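Local coordinates for bazooka, isoform C,LD29223p (Drosophila melanogaster, PDB 5OAK), which is a cell-polarity scaffold protein whose first PDZ domain, the part studied here, binds the C-terminal PDZ-binding motif of Par6, at residues Glu7-Ile12 with Gly47-Asp52; Ile11-Gly16 with Arg77-Ser82; Leu19-Leu24 with Gln36-Gly41; Glu57-Lys62 with Glu83-Val88. All blocks are in the same frame, centred on the assembly; numbering follows the deposited sequence. Where two conformers were deposited one is given.

Overall arrangement
From the N terminus, strand 7-12 supplies the first partner of two contacts. Contact 1 closes a long loop by bringing residues 47-52, just after helix 43-46, against this strand. Contact 3 is nested inside that loop and joins strands 21-25 and 33-38 of the binding-site hairpin. Contact 2 starts from the end of the same strand and reaches across to residues 77-82, the last residues of helix 68-78 and the turn after it, so its loop also encloses contact 3. Contact 4 crosses contact 2, pairing strand 54-58 and its turn with strand 83-89, and follows contacts 1 and 3 in series. Strand 83-89 also pairs with strand 7-12, linking contacts 1 and 4.

Contact 1 of 4, residues Glu7-Ile12 with Gly47-Asp52; sequences EMLLII and GRLRRD
A Schellman motif closes helix 43-46 of the PDZ domain, and the chain leaving it lies against strand 7-12. R48 takes a positive phi (77°) at this helix end. Beside it, G47 meets the strand with its bare backbone: G47 CA lies 3.3 Å from L10 O, where a side chain would clash. No direct hydrogen bond joins the two segments. Instead one water bridges them, accepting from L10 N at 2.9 Å and donating to G47 O at 2.7 Å. The same carbonyl rests on L9, with G47 O 3.5 Å from L9 CB. With its CG beside the backbone N, L9 sends CD1 past R48 O to L49, crossing it obliquely, and L9 CD1 lies 3.8 Å from L49 CD2. The other branch of L49 meets I11 roughly at a right angle; I11 is extended to its tip (chi2 174°), and I11 CD1 presses L49 CD1 at 3.2 Å, tighter than normal van der Waals contact. V88 adds to this apolar cluster. R48 O accepts from R90, which also forms a salt bridge with E7. A Schellman-capped helix end whose exit loop packs on the first strand, here through L9, I11 and L49, belongs to the PDZ fold.

Contact 2 of 4, residues Ile11-Gly16 with Arg77-Ser82; sequences IINEYG and RALESS
Just past the end of strand 7-12 of the PDZ domain, the side-chain amide of N13 donates through ND2 to two carbonyls of residues 77-82, in and beside the type I turn A78-S81. The bond to S81 O is 2.8 Å long and nearly straight (170°), with the nitrogen almost along the C=O axis and the oxygen in the amide plane. The second, from N13 ND2 to L79 O, is equally short at 2.8 Å but more bent (132°), and the nitrogen sits above the carbonyl plane. With CG anti to the backbone N (chi1 -170°), N13 projects across to this turn, which follows on from helix 68-78 and leads to strand 83-89. Two acceptors in its plane fix the rotation of the amide. Its backbone joins in as well, N13 N donating to S82 O at 3.0 Å. The turn is braced from within by the bonds E80 N to R77 O and S81 N to A78 O. Further out, L79 CD2 comes up to the oxygen side of the amide, and both N13 and L79 touch L19, whose loop thereby joins the contact. Y15 closes the outer side. Its ring leans along the turn carbonyls, with L79 O at its edge, near the plane, and E80 O and S81 O approached obliquely. At the tip, Y15 OH lies 3.7 Å from S82 CB.

Contact 3 of 4, residues Leu19-Leu24 with Gln36-Gly41; sequences LGLTAL and QHVEPG
Backbone hydrogen bonds join strands 21-24 and 36-38, whose directions lie 164° apart, antiparallel. T22 N donates to H37 O at 2.9 Å in the carbonyl plane, nearly straight. T22 O takes Q36 N at 2.8 Å and, more weakly, H37 N; Q36 and H37 thus both face T22, a classic beta bulge. Past the strand end, E39 N donates to G20 O at 2.8 Å, and V38 CA makes a CA-H...O contact with that oxygen. G20, with positive phi (99°), belongs to the PLGL sequence that corresponds to the carboxylate-binding loop of PDZ domains. Strand 21-25 lines the peptide groove, and there T22 and A23 pair antiparallel with a strand of a neighbouring chain; H116 and L117 of that copy, the last residues of the Par6 peptide in the engineered fusion, pack on T22 and L21. One water donates to E39 OE2 at 2.6 Å and hydrogen-bonds T22 OG1 at 2.8 Å, while H37 ND1 bonds E39 OE2 weakly. Chi1 of E39 (-61°) sets CG against glycine, E39 CG being 3.6 Å from G20 O; the bend at chi2 then turns the carboxylate toward H37. Apolar contacts are looser: on the other face L21 CD1 stands 4.4 Å from V38 CG2, and V38 also touches helix 43-46.

Contact 4 of 4, residues Glu57-Lys62 with Glu83-Val88; sequences EINGIK and ELRVRV
The packed side of this contact is apolar: I58 and V86 sit side by side, buried, as a non-hydrogen-bonded pair, with L84 further along the same strand face. At the type I' turn I58-I61, N59 adds a strong polar grip. Its OD1 accepts from R85 N at 2.8 Å along an almost perfectly straight bond (178°), lying nearly on the C=O axis, while N59 N donates to R85 O at 2.9 Å, so side chain and backbone together hold one residue of the opposite strand. The R85 chain bends at chi3 and folds its guanidinium back over the amide. The two planes are 4° apart, stacked, with N59 OD1 over the centre of the guanidinium, which would probably polarise the amide oxygen. N59 ND2 reaches E83 O only weakly. The other face, partly exposed, carries E57, R87 and K62. Here R87 N donates to E57 O at 3.0 Å. Beyond the backbone, R87 turns NE and NH2 side-on to a single oxygen, with R87 NE 2.9 Å and R87 NH2 3.0 Å from E57 OE2. The carboxylate of E57 and the guanidinium of R87 stand 78° apart, and the NE bond comes from above the carboxylate. K62 lies by the guanidinium edge. On the buried face I58 packs against L75 and A78 of helix 68-78 and V86 against I55, while strand 7-12 pairs with the far edge of strand 83-89.

Contact 1 of 4, residues Glu7-Ile12 with Gly47-Asp52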
loop_
_atom_site.group_PDB
_atom_site.type_symbol
_atom_site.label_atom_id
_atom_site.label_comp_id
_atom_site.label_asym_id
_atom_site.label_seq_id
_atom_site.Cartn_x
_atom_site.Cartn_y
_atom_site.Cartn_z
ATOM N N GLU A 7 5.671 1.099 -11.302
ATOM C CA GLU A 7 6.693 2.008 -10.790
ATOM C C GLU A 7 7.010 1.636 -9.366
ATOM O O GLU A 7 6.097 1.341 -8.609
ATOM C CB GLU A 7 6.231 3.490 -10.778
ATOM C CG GLU A 7 5.435 4.040 -11.946
ATOM C CD GLU A 7 5.235 5.534 -11.748
ATOM O OE1 GLU A 7 6.034 6.121 -10.976
ATOM O OE2 GLU A 7 4.287 6.105 -12.309
ATOM N N MET A 8 8.278 1.644 -9.003
ATOM C CA MET A 8 8.622 1.382 -7.606
ATOM C C MET A 8 8.776 2.709 -6.856
ATOM O O MET A 8 9.529 3.611 -7.251
ATOM C CB MET A 8 9.895 0.531 -7.501
ATOM C CG MET A 8 10.233 0.091 -6.066
ATOM S SD MET A 8 9.116 -1.193 -5.426
ATOM C CE MET A 8 9.702 -2.664 -6.307
ATOM N N LEU A 9 8.009 2.820 -5.782
ATOM C CA LEU A 9 7.992 3.999 -4.925
ATOM C C LEU A 9 8.645 3.671 -3.593
ATOM O O LEU A 9 8.692 2.513 -3.163
ATOM C CB LEU A 9 6.556 4.466 -4.655
ATOM C CG LEU A 9 5.721 4.686 -5.917
ATOM C CD1 LEU A 9 4.301 5.182 -5.553
ATOM C CD2 LEU A 9 6.418 5.634 -6.898
ATOM N N LEU A 10 9.101 4.718 -2.915
ATOM C CA LEU A 10 9.711 4.552 -1.598
ATOM C C LEU A 10 8.969 5.450 -0.631
ATOM O O LEU A 10 8.862 6.670 -0.876
ATOM C CB LEU A 10 11.179 4.941 -1.643
ATOM C CG LEU A 10 11.909 4.907 -0.315
ATOM C CD1 LEU A 10 11.996 3.499 0.253
ATOM C CD2 LEU A 10 13.285 5.486 -0.469
ATOM N N ILE A 11 8.428 4.863 0.428
ATOM C CA ILE A 11 7.784 5.644 1.492
ATOM C C ILE A 11 8.606 5.465 2.752
ATOM O O ILE A 11 8.818 4.325 3.190
ATOM C CB ILE A 11 6.325 5.165 1.764
ATOM C CG1 ILE A 11 5.495 5.307 0.519
ATOM C CG2 ILE A 11 5.663 5.975 2.871
ATOM C CD1 ILE A 11 4.121 4.684 0.763
ATOM N N ILE A 12 9.026 6.550 3.389
ATOM C CA ILE A 12 9.768 6.421 4.639
ATOM C C ILE A 12 8.756 6.119 5.767
ATOM O O ILE A 12 7.709 6.769 5.855
ATOM C CB ILE A 12 10.554 7.709 4.934
ATOM C CG1 ILE A 12 11.475 8.038 3.737
ATOM C CG2 ILE A 12 11.363 7.604 6.238
ATOM C CD1 ILE A 12 12.373 6.901 3.289
ATOM N N GLY A 47 6.245 10.162 -1.024
ATOM C CA GLY A 47 6.733 9.029 -1.797
ATOM C C GLY A 47 6.053 8.857 -3.141
ATOM O O GLY A 47 6.367 7.899 -3.865
ATOM N N ARG A 48 5.173 9.791 -3.486
ATOM C CA ARG A 48 4.519 9.886 -4.804
ATOM C C ARG A 48 3.386 8.892 -5.012
ATOM O O ARG A 48 3.004 8.616 -6.132
ATOM C CB ARG A 48 5.537 9.776 -5.959
ATOM C CG ARG A 48 6.724 10.738 -5.788
ATOM C CD ARG A 48 7.523 10.875 -7.117
ATOM N NE ARG A 48 6.636 10.864 -8.292
ATOM C CZ ARG A 48 6.177 11.940 -8.923
ATOM N NH1 ARG A 48 5.368 11.782 -9.957
ATOM N NH2 ARG A 48 6.532 13.164 -8.535
ATOM N N LEU A 49 2.820 8.393 -3.922
ATOM C CA LEU A 49 1.573 7.632 -3.993
ATOM C C LEU A 49 0.431 8.575 -4.384
ATOM O O LEU A 49 0.366 9.732 -3.914
ATOM C CB LEU A 49 1.259 6.983 -2.639
ATOM C CG LEU A 49 1.847 5.618 -2.371
ATOM C CD1 LEU A 49 1.439 5.223 -0.980
ATOM C CD2 LEU A 49 1.343 4.517 -3.314
ATOM N N ARG A 50 -0.483 8.094 -5.213
ATOM C CA ARG A 50 -1.634 8.872 -5.682
ATOM C C ARG A 50 -2.914 8.064 -5.658
ATOM O O ARG A 50 -2.887 6.834 -5.789
ATOM C CB ARG A 50 -1.392 9.373 -7.089
ATOM C CG ARG A 50 -0.242 10.346 -7.129
ATOM C CD ARG A 50 -0.307 11.225 -8.302
ATOM N NE ARG A 50 0.136 10.513 -9.479
ATOM C CZ ARG A 50 1.401 10.420 -9.874
ATOM N NH1 ARG A 50 2.374 10.983 -9.161
ATOM N NH2 ARG A 50 1.681 9.766 -10.996
ATOM N N ARG A 51 -4.036 8.766 -5.493
ATOM C CA ARG A 51 -5.348 8.158 -5.635
ATOM C C ARG A 51 -5.425 7.338 -6.942
ATOM O O ARG A 51 -4.913 7.765 -7.991
ATOM C CB ARG A 51 -6.432 9.230 -5.595
ATOM C CG ARG A 51 -7.832 8.667 -5.811
ATOM C CD ARG A 51 -8.922 9.718 -5.615
ATOM N NE ARG A 51 -10.217 9.243 -6.118
ATOM C CZ ARG A 51 -11.073 8.438 -5.468
ATOM N NH1 ARG A 51 -10.800 7.972 -4.239
ATOM N NH2 ARG A 51 -12.223 8.105 -6.058
ATOM N N ASP A 52 -6.070 6.176 -6.853
ATOM C CA ASP A 52 -6.237 5.219 -7.964
ATOM C C ASP A 52 -4.953 4.439 -8.352
ATOM O O ASP A 52 -5.015 3.594 -9.249
ATOM C CB ASP A 52 -6.846 5.908 -9.207
ATOM C CG ASP A 52 -8.271 6.390 -8.971
ATOM O OD1 ASP A 52 -9.038 5.686 -8.284
ATOM O OD2 ASP A 52 -8.617 7.488 -9.471
HETATM O O HOH W 1 8.990 7.265 -4.346
#

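Contact 2 of 4, residues Ile11-Gly16 with Arg77-Ser82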
loop_
_atom_site.group_PDB
_atom_site.type_symbol
_atom_site.label_atom_id
_atom_site.label_comp_id
_atom_site.label_asym_id
_atom_site.label_seq_id
_atom_site.Cartn_x
_atom_site.Cartn_y
_atom_site.Cartn_z
ATOM N N ILE A 11 8.428 4.863 0.428
ATOM C CA ILE A 11 7.784 5.644 1.492
ATOM C C ILE A 11 8.606 5.465 2.752
ATOM O O ILE A 11 8.818 4.325 3.190
ATOM C CB ILE A 11 6.325 5.165 1.764
ATOM C CG1 ILE A 11 5.495 5.307 0.519
ATOM C CG2 ILE A 11 5.663 5.975 2.871
ATOM C CD1 ILE A 11 4.121 4.684 0.763
ATOM N N ILE A 12 9.026 6.550 3.389
ATOM C CA ILE A 12 9.768 6.421 4.639
ATOM C C ILE A 12 8.756 6.119 5.767
ATOM O O ILE A 12 7.709 6.769 5.855
ATOM C CB ILE A 12 10.554 7.709 4.934
ATOM C CG1 ILE A 12 11.475 8.038 3.737
ATOM C CG2 ILE A 12 11.363 7.604 6.238
ATOM C CD1 ILE A 12 12.373 6.901 3.289
ATOM N N ASN A 13 9.053 5.143 6.617
ATOM C CA ASN A 13 8.120 4.757 7.668
ATOM C C ASN A 13 8.445 5.529 8.938
ATOM O O ASN A 13 9.583 5.721 9.254
ATOM C CB ASN A 13 8.203 3.249 7.911
ATOM C CG ASN A 13 7.106 2.746 8.821
ATOM O OD1 ASN A 13 6.074 3.388 8.978
ATOM N ND2 ASN A 13 7.322 1.589 9.416
ATOM N N GLU A 14 7.457 6.094 9.548
ATOM C CA GLU A 14 7.602 6.782 10.842
ATOM C C GLU A 14 6.912 5.894 11.852
ATOM O O GLU A 14 5.685 5.725 11.798
ATOM C CB GLU A 14 6.957 8.149 10.768
ATOM C CG GLU A 14 7.065 8.890 12.090
ATOM C CD GLU A 14 6.422 10.268 12.021
ATOM O OE1 GLU A 14 6.308 10.853 10.907
ATOM O OE2 GLU A 14 5.995 10.737 13.093
ATOM N N TYR A 15 7.675 5.318 12.758
ATOM C CA TYR A 15 7.106 4.283 13.644
ATOM C C TYR A 15 6.037 4.888 14.576
ATOM O O TYR A 15 6.287 5.921 15.256
ATOM C CB TYR A 15 8.209 3.636 14.472
ATOM C CG TYR A 15 9.212 2.895 13.655
ATOM C CD1 TYR A 15 8.825 1.818 12.882
ATOM C CD2 TYR A 15 10.541 3.281 13.652
ATOM C CE1 TYR A 15 9.770 1.120 12.171
ATOM C CE2 TYR A 15 11.488 2.609 12.918
ATOM C CZ TYR A 15 11.092 1.535 12.174
ATOM O OH TYR A 15 12.044 0.826 11.473
ATOM N N GLY A 16 4.849 4.304 14.578
ATOM C CA GLY A 16 3.780 4.807 15.414
ATOM C C GLY A 16 2.922 5.902 14.816
ATOM O O GLY A 16 1.975 6.363 15.435
ATOM N N ARG A 77 3.703 -6.589 8.922
ATOM C CA ARG A 77 5.119 -6.908 8.898
ATOM C C ARG A 77 5.976 -5.798 8.281
ATOM O O ARG A 77 7.006 -5.395 8.847
ATOM C CB ARG A 77 5.358 -8.218 8.150
ATOM C CG ARG A 77 5.066 -9.413 8.956
ATOM C CD ARG A 77 5.779 -10.606 8.277
ATOM N NE ARG A 77 5.749 -11.788 9.121
ATOM C CZ ARG A 77 5.180 -12.933 8.780
ATOM N NH1 ARG A 77 4.624 -13.056 7.593
ATOM N NH2 ARG A 77 5.191 -13.962 9.622
ATOM N N ALA A 78 5.539 -5.271 7.148
ATOM C CA ALA A 78 6.280 -4.229 6.472
ATOM C C ALA A 78 6.371 -2.990 7.344
ATOM O O ALA A 78 7.375 -2.248 7.271
ATOM C CB ALA A 78 5.600 -3.875 5.137
ATOM N N LEU A 79 5.323 -2.730 8.143
ATOM C CA LEU A 79 5.310 -1.529 8.990
ATOM C C LEU A 79 6.258 -1.658 10.173
ATOM O O LEU A 79 6.456 -0.665 10.911
ATOM C CB LEU A 79 3.883 -1.198 9.481
ATOM C CG LEU A 79 2.998 -0.668 8.332
ATOM C CD1 LEU A 79 1.545 -0.675 8.751
ATOM C CD2 LEU A 79 3.442 0.723 7.823
ATOM N N GLU A 80 6.878 -2.826 10.352
ATOM C CA GLU A 80 7.975 -2.957 11.306
ATOM C C GLU A 80 9.288 -2.488 10.731
ATOM O O GLU A 80 10.266 -2.370 11.481
ATOM C CB GLU A 80 8.134 -4.421 11.790
ATOM C CG GLU A 80 6.910 -4.939 12.555
ATOM C CD GLU A 80 6.742 -4.326 13.942
ATOM O OE1 GLU A 80 7.732 -3.807 14.514
ATOM O OE2 GLU A 80 5.612 -4.395 14.474
ATOM N N SER A 81 9.343 -2.236 9.418
ATOM C CA SER A 81 10.622 -1.865 8.808
ATOM C C SER A 81 10.741 -0.345 8.605
ATOM O O SER A 81 9.761 0.408 8.746
ATOM C CB SER A 81 10.826 -2.604 7.495
ATOM O OG SER A 81 9.991 -2.039 6.521
ATOM N N SER A 82 11.953 0.115 8.317
ATOM C CA SER A 82 12.231 1.562 8.273
ATOM C C SER A 82 11.667 2.258 7.040
ATOM O O SER A 82 11.564 3.475 7.000
ATOM C CB SER A 82 13.740 1.803 8.350
ATOM O OG SER A 82 14.353 1.277 7.189
#

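Contact 3 of 4, residues Leu19-Leu24 with Gln36-Gly41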
loop_
_atom_site.group_PDB
_atom_site.type_symbol
_atom_site.label_atom_id
_atom_site.label_comp_id
_atom_site.label_asym_id
_atom_site.label_seq_id
_atom_site.Cartn_x
_atom_site.Cartn_y
_atom_site.Cartn_z
ATOM N N LEU A 19 1.071 6.926 7.822
ATOM C CA LEU A 19 1.786 7.354 6.622
ATOM C C LEU A 19 0.936 8.187 5.691
ATOM O O LEU A 19 1.455 8.871 4.795
ATOM C CB LEU A 19 2.353 6.131 5.893
ATOM C CG LEU A 19 3.275 5.344 6.822
ATOM C CD1 LEU A 19 3.870 4.174 6.107
ATOM C CD2 LEU A 19 4.422 6.230 7.414
ATOM N N GLY A 20 -0.365 8.170 5.913
ATOM C CA GLY A 20 -1.249 9.046 5.153
ATOM C C GLY A 20 -1.959 8.408 3.975
ATOM O O GLY A 20 -2.323 9.089 3.037
ATOM N N LEU A 21 -2.196 7.104 4.023
ATOM C CA LEU A 21 -2.755 6.259 2.939
ATOM C C LEU A 21 -4.108 5.691 3.366
ATOM O O LEU A 21 -4.133 5.063 4.448
ATOM C CB LEU A 21 -1.796 5.052 2.638
ATOM C CG LEU A 21 -2.122 4.121 1.494
ATOM C CD1 LEU A 21 -2.111 4.990 0.289
ATOM C CD2 LEU A 21 -1.093 3.019 1.372
ATOM N N THR A 22 -5.133 5.764 2.535
ATOM C CA THR A 22 -6.314 4.955 2.707
ATOM C C THR A 22 -6.380 4.027 1.492
ATOM O O THR A 22 -6.268 4.506 0.385
ATOM C CB THR A 22 -7.567 5.826 2.753
ATOM O OG1 THR A 22 -7.465 6.717 3.862
ATOM C CG2 THR A 22 -8.822 4.975 2.921
ATOM N N ALA A 23 -6.543 2.722 1.709
ATOM C CA ALA A 23 -6.549 1.768 0.611
ATOM C C ALA A 23 -7.613 0.736 0.876
ATOM O O ALA A 23 -8.045 0.487 1.996
ATOM C CB ALA A 23 -5.216 1.103 0.487
ATOM N N LEU A 24 -8.018 0.087 -0.184
ATOM C CA LEU A 24 -8.980 -0.999 -0.075
ATOM C C LEU A 24 -8.622 -2.108 -1.046
ATOM O O LEU A 24 -8.006 -1.861 -2.077
ATOM C CB LEU A 24 -10.395 -0.496 -0.349
ATOM C CG LEU A 24 -10.624 0.191 -1.690
ATOM C CD1 LEU A 24 -11.358 -0.742 -2.638
ATOM C CD2 LEU A 24 -11.410 1.477 -1.489
ATOM N N GLN A 36 -7.274 4.920 -2.202
ATOM C CA GLN A 36 -8.429 5.803 -2.296
ATOM C C GLN A 36 -8.072 7.238 -1.944
ATOM O O GLN A 36 -8.612 8.181 -2.513
ATOM C CB GLN A 36 -9.538 5.317 -1.365
ATOM C CG GLN A 36 -10.120 3.966 -1.734
ATOM C CD GLN A 36 -10.837 3.996 -3.069
ATOM O OE1 GLN A 36 -10.290 3.581 -4.089
ATOM N NE2 GLN A 36 -12.070 4.488 -3.067
ATOM N N HIS A 37 -7.139 7.439 -1.049
ATOM C CA HIS A 37 -6.831 8.789 -0.623
ATOM C C HIS A 37 -5.423 8.843 -0.110
ATOM O O HIS A 37 -4.947 7.859 0.475
ATOM C CB HIS A 37 -7.785 9.241 0.469
ATOM C CG HIS A 37 -7.687 10.689 0.760
ATOM N ND1 HIS A 37 -7.120 11.180 1.921
ATOM C CD2 HIS A 37 -8.024 11.769 0.015
ATOM C CE1 HIS A 37 -7.160 12.502 1.905
ATOM N NE2 HIS A 37 -7.699 12.885 0.762
ATOM N N VAL A 38 -4.765 9.976 -0.376
ATOM C CA VAL A 38 -3.424 10.230 0.131
ATOM C C VAL A 38 -3.492 11.600 0.816
ATOM O O VAL A 38 -3.922 12.609 0.202
ATOM C CB VAL A 38 -2.380 10.241 -0.999
ATOM C CG1 VAL A 38 -1.006 10.519 -0.429
ATOM C CG2 VAL A 38 -2.380 8.874 -1.737
ATOM N N GLU A 39 -3.067 11.654 2.079
ATOM C CA GLU A 39 -3.175 12.887 2.857
ATOM C C GLU A 39 -2.129 13.883 2.391
ATOM O O GLU A 39 -0.961 13.517 2.206
ATOM C CB GLU A 39 -2.977 12.573 4.337
ATOM C CG GLU A 39 -3.997 11.610 4.984
ATOM C CD GLU A 39 -5.440 12.043 4.883
ATOM O OE1 GLU A 39 -5.734 13.263 4.867
ATOM O OE2 GLU A 39 -6.286 11.134 4.850
ATOM N N PRO A 40 -2.527 15.151 2.226
ATOM C CA PRO A 40 -1.586 16.184 1.801
ATOM C C PRO A 40 -0.432 16.312 2.797
ATOM O O PRO A 40 -0.647 16.319 4.012
ATOM C CB PRO A 40 -2.426 17.450 1.770
ATOM C CG PRO A 40 -3.609 17.126 2.584
ATOM C CD PRO A 40 -3.866 15.678 2.491
ATOM N N GLY A 41 0.783 16.396 2.269
ATOM C CA GLY A 41 1.945 16.621 3.095
ATOM C C GLY A 41 2.472 15.391 3.792
ATOM O O GLY A 41 3.456 15.449 4.523
HETATM O O HOH W 2 -5.568 8.802 3.855
#

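Contact 4 of 4, residues Glu57-Lys62 with Glu83-Val88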
loop_
_atom_site.group_PDB
_atom_site.type_symbol
_atom_site.label_atom_id
_atom_site.label_comp_id
_atom_site.label_asym_id
_atom_site.label_seq_id
_atom_site.Cartn_x
_atom_site.Cartn_y
_atom_site.Cartn_z
ATOM N N GLU A 57 2.805 -4.809 -4.757
ATOM C CA GLU A 57 3.911 -5.468 -4.057
ATOM C C GLU A 57 4.415 -4.553 -2.967
ATOM O O GLU A 57 4.495 -3.316 -3.180
ATOM C CB GLU A 57 5.036 -5.808 -5.065
ATOM C CG GLU A 57 6.235 -6.552 -4.524
ATOM C CD GLU A 57 7.219 -6.923 -5.639
ATOM O OE1 GLU A 57 8.387 -7.269 -5.361
ATOM O OE2 GLU A 57 6.813 -6.870 -6.815
ATOM N N ILE A 58 4.756 -5.126 -1.809
ATOM C CA ILE A 58 5.288 -4.322 -0.704
ATOM C C ILE A 58 6.515 -5.012 -0.170
ATOM O O ILE A 58 6.434 -6.167 0.230
ATOM C CB ILE A 58 4.255 -4.120 0.438
ATOM C CG1 ILE A 58 3.006 -3.436 -0.132
ATOM C CG2 ILE A 58 4.896 -3.237 1.574
ATOM C CD1 ILE A 58 1.903 -3.331 0.863
ATOM N N ASN A 59 7.655 -4.316 -0.197
ATOM C CA ASN A 59 8.924 -4.862 0.305
ATOM C C ASN A 59 9.186 -6.246 -0.282
ATOM O O ASN A 59 9.577 -7.202 0.413
ATOM C CB ASN A 59 8.962 -4.883 1.839
ATOM C CG ASN A 59 9.105 -3.500 2.398
ATOM O OD1 ASN A 59 9.225 -2.572 1.640
ATOM N ND2 ASN A 59 9.100 -3.345 3.704
ATOM N N GLY A 60 8.936 -6.354 -1.583
ATOM C CA GLY A 60 9.236 -7.571 -2.326
ATOM C C GLY A 60 8.218 -8.690 -2.253
ATOM O O GLY A 60 8.380 -9.713 -2.931
ATOM N N ILE A 61 7.148 -8.481 -1.490
ATOM C CA ILE A 61 6.104 -9.499 -1.300
ATOM C C ILE A 61 4.963 -9.131 -2.266
ATOM O O ILE A 61 4.286 -8.095 -2.105
ATOM C CB ILE A 61 5.591 -9.588 0.132
ATOM C CG1 ILE A 61 6.747 -9.866 1.106
ATOM C CG2 ILE A 61 4.476 -10.650 0.236
ATOM C CD1 ILE A 61 7.564 -11.067 0.734
ATOM N N LYS A 62 4.774 -9.952 -3.290
ATOM C CA LYS A 62 3.693 -9.739 -4.258
ATOM C C LYS A 62 2.336 -9.935 -3.608
ATOM O O LYS A 62 2.089 -10.959 -2.922
ATOM C CB LYS A 62 3.903 -10.698 -5.379
ATOM C CG LYS A 62 5.047 -10.197 -6.217
ATOM C CD LYS A 62 5.291 -11.073 -7.427
ATOM C CE LYS A 62 6.657 -10.733 -8.034
ATOM N NZ LYS A 62 6.911 -11.549 -9.243
ATOM N N GLU A 83 11.305 1.501 6.011
ATOM C CA GLU A 83 10.734 2.077 4.816
ATOM C C GLU A 83 9.954 1.025 4.073
ATOM O O GLU A 83 10.147 -0.166 4.266
ATOM C CB GLU A 83 11.801 2.654 3.920
ATOM C CG GLU A 83 12.729 1.612 3.451
ATOM C CD GLU A 83 13.980 2.160 2.873
ATOM O OE1 GLU A 83 14.517 1.483 1.981
ATOM O OE2 GLU A 83 14.411 3.243 3.330
ATOM N N LEU A 84 9.057 1.498 3.224
ATOM C CA LEU A 84 8.221 0.642 2.393
ATOM C C LEU A 84 8.581 0.868 0.942
ATOM O O LEU A 84 8.474 2.002 0.443
ATOM C CB LEU A 84 6.737 0.968 2.571
ATOM C CG LEU A 84 6.163 1.051 3.984
ATOM C CD1 LEU A 84 4.675 1.348 3.909
ATOM C CD2 LEU A 84 6.392 -0.231 4.709
ATOM N N ARG A 85 8.943 -0.189 0.263
ATOM C CA ARG A 85 9.174 -0.168 -1.177
ATOM C C ARG A 85 7.895 -0.691 -1.815
ATOM O O ARG A 85 7.549 -1.858 -1.637
ATOM C CB ARG A 85 10.392 -1.021 -1.538
ATOM C CG ARG A 85 11.664 -0.425 -0.926
ATOM C CD ARG A 85 12.849 -1.364 -0.903
ATOM N NE ARG A 85 12.581 -2.645 -0.249
ATOM C CZ ARG A 85 12.516 -2.841 1.070
ATOM N NH1 ARG A 85 12.658 -1.818 1.943
ATOM N NH2 ARG A 85 12.279 -4.072 1.511
ATOM N N VAL A 86 7.179 0.169 -2.522
ATOM C CA VAL A 86 5.817 -0.155 -2.954
ATOM C C VAL A 86 5.738 -0.106 -4.451
ATOM O O VAL A 86 6.065 0.927 -5.056
ATOM C CB VAL A 86 4.851 0.892 -2.329
ATOM C CG1 VAL A 86 3.404 0.586 -2.661
ATOM C CG2 VAL A 86 5.042 0.934 -0.809
ATOM N N ARG A 87 5.343 -1.196 -5.085
ATOM C CA ARG A 87 5.252 -1.185 -6.541
ATOM C C ARG A 87 3.820 -0.920 -6.952
ATOM O O ARG A 87 2.906 -1.612 -6.452
ATOM C CB ARG A 87 5.728 -2.534 -7.128
ATOM C CG ARG A 87 5.728 -2.493 -8.638
ATOM C CD ARG A 87 6.554 -3.689 -9.216
ATOM N NE ARG A 87 6.021 -4.979 -8.804
ATOM C CZ ARG A 87 5.050 -5.664 -9.414
ATOM N NH1 ARG A 87 4.458 -5.161 -10.503
ATOM N NH2 ARG A 87 4.648 -6.860 -8.895
ATOM N N VAL A 88 3.602 0.103 -7.794
ATOM C CA VAL A 88 2.242 0.476 -8.160
ATOM C C VAL A 88 2.022 0.501 -9.692
ATOM O O VAL A 88 2.950 0.759 -10.448
ATOM C CB VAL A 88 1.820 1.877 -7.576
ATOM C CG1 VAL A 88 1.979 1.896 -6.059
ATOM C CG2 VAL A 88 2.614 3.011 -8.207
HETATM O O HOH W 3 8.459 -4.072 -3.300
#